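Local atomic coordinates of nucleoporin NUP159 (Saccharomyces cerevisiae, PDB entry 1XIP), a protein that serves as a component of the nuclear pore complex, its N-terminal beta-propeller tethering the helicase Dbp5 to the pore during mRNA export. Residues E64-L67 with L68-H71. Numbering follows the deposited sequence.
Sequences ELQL and LRDH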
loop_
_atom_site.group_PDB
_atom_site.type_symbol
_atom_site.label_atom_id
_atom_site.label_comp_id
_atom_site.label_asym_id
_atom_site.label_seq_id
_atom_site.Cartn_x
_atom_site.Cartn_y
_atom_site.Cartn_z
ATOM N N GLU A 64 16.420 12.103 8.787
ATOM C CA GLU A 64 17.409 11.904 7.728
ATOM C C GLU A 64 17.466 10.436 7.264
ATOM O O GLU A 64 17.538 9.515 8.088
ATOM C CB GLU A 64 18.785 12.333 8.221
ATOM C CG GLU A 64 19.243 13.705 7.732
ATOM C CD GLU A 64 19.470 13.774 6.207
ATOM O OE1 GLU A 64 19.758 12.706 5.547
ATOM O OE2 GLU A 64 19.359 14.909 5.658
ATOM N N LEU A 65 17.440 10.216 5.951
ATOM C CA LEU A 65 17.433 8.870 5.388
ATOM C C LEU A 65 18.739 8.102 5.614
ATOM O O LEU A 65 18.711 6.927 5.997
ATOM C CB LEU A 65 17.131 8.930 3.897
ATOM C CG LEU A 65 16.262 7.906 3.153
ATOM C CD1 LEU A 65 16.755 7.810 1.710
ATOM C CD2 LEU A 65 16.200 6.537 3.799
ATOM N N GLN A 66 19.882 8.738 5.367
ATOM C CA GLN A 66 21.177 8.081 5.599
ATOM C C GLN A 66 21.282 7.600 7.044
ATOM O O GLN A 66 21.865 6.562 7.309
ATOM C CB GLN A 66 22.347 9.007 5.269
ATOM C CG GLN A 66 23.723 8.338 5.258
ATOM C CD GLN A 66 23.840 7.216 4.226
ATOM O OE1 GLN A 66 24.088 6.058 4.581
ATOM N NE2 GLN A 66 23.660 7.558 2.951
ATOM N N LEU A 67 20.692 8.367 7.961
ATOM C CA LEU A 67 20.685 8.036 9.375
ATOM C C LEU A 67 19.882 6.777 9.628
ATOM O O LEU A 67 20.352 5.860 10.295
ATOM C CB LEU A 67 20.118 9.189 10.194
ATOM C CG LEU A 67 20.927 9.760 11.361
ATOM C CD1 LEU A 67 21.645 8.652 12.113
ATOM C CD2 LEU A 67 21.924 10.810 10.876
ATOM N N LEU A 68 18.684 6.715 9.077
ATOM C CA LEU A 68 17.833 5.558 9.269
ATOM C C LEU A 68 18.478 4.302 8.691
ATOM O O LEU A 68 18.496 3.251 9.327
ATOM C CB LEU A 68 16.470 5.809 8.645
ATOM C CG LEU A 68 15.446 4.689 8.691
ATOM C CD1 LEU A 68 15.083 4.363 10.123
ATOM C CD2 LEU A 68 14.207 5.083 7.850
ATOM N N ARG A 69 19.030 4.423 7.489
ATOM C CA ARG A 69 19.740 3.310 6.888
ATOM C C ARG A 69 20.820 2.798 7.840
ATOM O O ARG A 69 20.837 1.621 8.173
ATOM C CB ARG A 69 20.336 3.704 5.540
ATOM C CG ARG A 69 20.677 2.517 4.663
ATOM C CD ARG A 69 22.163 2.422 4.347
ATOM N NE ARG A 69 22.619 1.077 3.955
ATOM C CZ ARG A 69 22.856 0.691 2.694
ATOM N NH1 ARG A 69 22.652 1.537 1.681
ATOM N NH2 ARG A 69 23.288 -0.547 2.447
ATOM N N ASP A 70 21.678 3.702 8.311
ATOM C CA ASP A 70 22.824 3.364 9.144
ATOM C C ASP A 70 22.420 2.806 10.502
ATOM O O ASP A 70 23.094 1.921 11.047
ATOM C CB ASP A 70 23.697 4.598 9.343
ATOM C CG ASP A 70 24.522 4.940 8.120
ATOM O OD1 ASP A 70 24.436 4.221 7.102
ATOM O OD2 ASP A 70 25.292 5.931 8.078
ATOM N N HIS A 71 21.338 3.345 11.055
ATOM C CA HIS A 71 20.793 2.858 12.319
ATOM C C HIS A 71 20.352 1.392 12.199
ATOM O O HIS A 71 20.619 0.571 13.074
ATOM C CB HIS A 71 19.624 3.739 12.783
ATOM C CG HIS A 71 18.969 3.256 14.039
ATOM N ND1 HIS A 71 19.613 3.242 15.263
ATOM C CD2 HIS A 71 17.730 2.755 14.261
ATOM C CE1 HIS A 71 18.797 2.756 16.182
ATOM N NE2 HIS A 71 17.648 2.452 15.600
#
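The backbone oxygen of Q66 sits over one face of the D70 carboxylate, with Q66 O 3.2 Å from D70 CG. The Q66 amide plane is inclined at 53° to the carboxylate. Its end lies beside the carboxylate, but which amide atom faces D70 is doubtful. D70 CG stands beside its own backbone N (chi1 -76°), which turns the carboxylate back toward Q66. With an alanine at D70 the carboxylate over Q66 O would be gone, and the Q66 side chain would probably lose its neighbour one turn on and be freer to move.

The backbone binds the turn with four i to i+4 hydrogen bonds. L68 N donates to O of the N-cap residue E64 at 3.2 Å. R69 N reaches L65 O at 2.9 Å and is almost straight (177°). D70 N to Q66 O is 3.0 Å, and H71 N to L67 O is 2.8 Å. H71 ND1 hydrogen-bonds T77 O in the loop after the helix.

These are the first turns of helix 65-73, which links the third and fourth strands (59-64 and 83-86) of one propeller blade. L65 and L68 are buried against Y367 of strand 365-370, in a neighbouring blade. L68 also meets F52 of strand 51-56, while R69 NH1 is hydrogen-bonded to T346 OG1.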